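Local coordinates for protein glutathione S-transferase 1 (Ascaris suum, PDB 4Q5F) that conjugates reduced glutathione to a wide range of hydrophobic electrophiles and can also act as a glutathione peroxidase, at residues F41-L46 with K207-E212. Numbering follows the deposited sequence.
Sequences FEDNRL and KKWIAE
The edge strand 42-46 and the C-terminal helix 204-212 stay well apart, with 12.6 Å between D43 CA and W209 CA, and side chains make the contact, W209 from the helix and D43 and R45 from the strand. W209 CG lies anti to the backbone N (chi1 173°), which extends the indole off the helix so that CH2 and CZ2 reach R45. R45 NH1 lies at the edge of the W209 six-membered ring, near its plane, 4.1 Å from both W209 CH2 and W209 CZ2. Guanidinium and indole planes are 47° apart, so the two groups are not stacked. D43 OD2 lies 4.2 Å from W209 CH2, approaching the ring obliquely. The acid and the arginine are themselves joined by a salt bridge, R45 NH1 to D43 OD2 at 2.6 Å, though as a hydrogen bond it is weak. This small surface contact joins the thioredoxin-like N-terminal domain to the helical C-terminal domain. Strand 42-46 pairs in parallel with strand 16-21, and R45 NH2 hydrogen-bonds to D22 O. Helix 27-37 reaches both segments: R31 forms a salt bridge with D43 OD1 and touches W209, as does L32, while H35 stacks on the indole and E28 OE2 accepts a hydrogen bond from W209 NE1.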
# COMPACT_ATOMS: atom_id res chain seq x y z
N PHE B 41 -6.32 2.21 24.35
CA PHE B 41 -7.33 2.12 23.30
C PHE B 41 -8.21 0.92 23.56
O PHE B 41 -7.81 -0.01 24.27
CB PHE B 41 -6.65 1.96 21.94
CG PHE B 41 -6.00 0.61 21.75
CD1 PHE B 41 -4.78 0.33 22.35
CD2 PHE B 41 -6.62 -0.37 21.01
CE1 PHE B 41 -4.18 -0.90 22.19
CE2 PHE B 41 -6.03 -1.61 20.84
CZ PHE B 41 -4.81 -1.88 21.44
N GLU B 42 -9.41 0.92 22.99
CA GLU B 42 -10.28 -0.25 23.07
C GLU B 42 -9.88 -1.27 22.02
O GLU B 42 -10.07 -1.05 20.82
CB GLU B 42 -11.75 0.12 22.91
CG GLU B 42 -12.67 -1.09 22.77
CD GLU B 42 -14.14 -0.74 22.85
OE1 GLU B 42 -14.47 0.36 23.34
OE2 GLU B 42 -14.97 -1.57 22.41
N ASP B 43 -9.34 -2.39 22.48
CA ASP B 43 -8.97 -3.49 21.59
C ASP B 43 -10.20 -4.35 21.33
O ASP B 43 -10.32 -5.46 21.86
CB ASP B 43 -7.84 -4.32 22.21
CG ASP B 43 -7.26 -5.33 21.24
OD1 ASP B 43 -7.65 -5.32 20.05
OD2 ASP B 43 -6.39 -6.12 21.66
N ASN B 44 -11.12 -3.83 20.52
CA ASN B 44 -12.37 -4.53 20.24
C ASN B 44 -12.16 -5.72 19.32
O ASN B 44 -12.19 -5.59 18.10
CB ASN B 44 -13.40 -3.58 19.62
CG ASN B 44 -14.73 -4.27 19.36
OD1 ASN B 44 -15.08 -5.23 20.04
ND2 ASN B 44 -15.47 -3.78 18.37
N ARG B 45 -11.95 -6.88 19.92
CA ARG B 45 -11.79 -8.11 19.16
C ARG B 45 -13.17 -8.72 18.91
O ARG B 45 -13.90 -9.04 19.84
CB ARG B 45 -10.85 -9.06 19.90
CG ARG B 45 -9.44 -8.49 20.02
CD ARG B 45 -8.57 -9.26 20.99
NE ARG B 45 -7.47 -9.96 20.32
CZ ARG B 45 -6.19 -9.60 20.37
NH1 ARG B 45 -5.79 -8.55 21.07
NH2 ARG B 45 -5.29 -10.32 19.71
N LEU B 46 -13.49 -8.88 17.63
CA LEU B 46 -14.86 -9.16 17.20
C LEU B 46 -15.09 -10.66 17.02
O LEU B 46 -14.28 -11.37 16.43
CB LEU B 46 -15.12 -8.44 15.87
CG LEU B 46 -16.57 -8.23 15.43
CD1 LEU B 46 -17.18 -7.04 16.15
CD2 LEU B 46 -16.63 -8.05 13.92
N LYS B 207 7.94 -6.16 24.23
CA LYS B 207 8.26 -7.38 24.96
C LYS B 207 7.14 -7.72 25.94
O LYS B 207 6.75 -8.87 26.09
CB LYS B 207 9.57 -7.21 25.71
CG LYS B 207 10.15 -8.50 26.26
CD LYS B 207 11.47 -8.26 26.97
N LYS B 208 6.62 -6.68 26.60
CA LYS B 208 5.52 -6.85 27.53
C LYS B 208 4.28 -7.33 26.79
O LYS B 208 3.67 -8.33 27.17
CB LYS B 208 5.23 -5.53 28.25
N TRP B 209 3.91 -6.62 25.73
CA TRP B 209 2.71 -6.93 24.97
C TRP B 209 2.70 -8.36 24.43
O TRP B 209 1.69 -9.05 24.51
CB TRP B 209 2.54 -5.94 23.81
CG TRP B 209 1.40 -6.30 22.90
CD1 TRP B 209 1.45 -6.44 21.55
CD2 TRP B 209 0.05 -6.58 23.29
NE1 TRP B 209 0.21 -6.78 21.06
CE2 TRP B 209 -0.67 -6.87 22.11
CE3 TRP B 209 -0.62 -6.60 24.51
CZ2 TRP B 209 -2.02 -7.19 22.12
CZ3 TRP B 209 -1.97 -6.91 24.52
CH2 TRP B 209 -2.66 -7.20 23.34
N ILE B 210 3.83 -8.78 23.87
CA ILE B 210 3.94 -10.12 23.30
C ILE B 210 3.70 -11.19 24.35
O ILE B 210 3.15 -12.26 24.05
CB ILE B 210 5.32 -10.32 22.62
CG1 ILE B 210 5.39 -9.49 21.33
CG2 ILE B 210 5.59 -11.80 22.32
CD1 ILE B 210 6.65 -9.67 20.51
N ALA B 211 4.09 -10.90 25.59
CA ALA B 211 3.95 -11.86 26.69
C ALA B 211 2.49 -12.02 27.12
O ALA B 211 2.06 -13.12 27.49
CB ALA B 211 4.81 -11.43 27.87
N GLU B 212 1.72 -10.93 27.05
CA GLU B 212 0.37 -10.89 27.60
C GLU B 212 -0.71 -11.13 26.54
O GLU B 212 -1.80 -11.59 26.86
CB GLU B 212 0.10 -9.54 28.27
CG GLU B 212 1.20 -9.07 29.21
CD GLU B 212 0.99 -7.65 29.70
OE1 GLU B 212 0.01 -7.00 29.26
OE2 GLU B 212 1.81 -7.17 30.52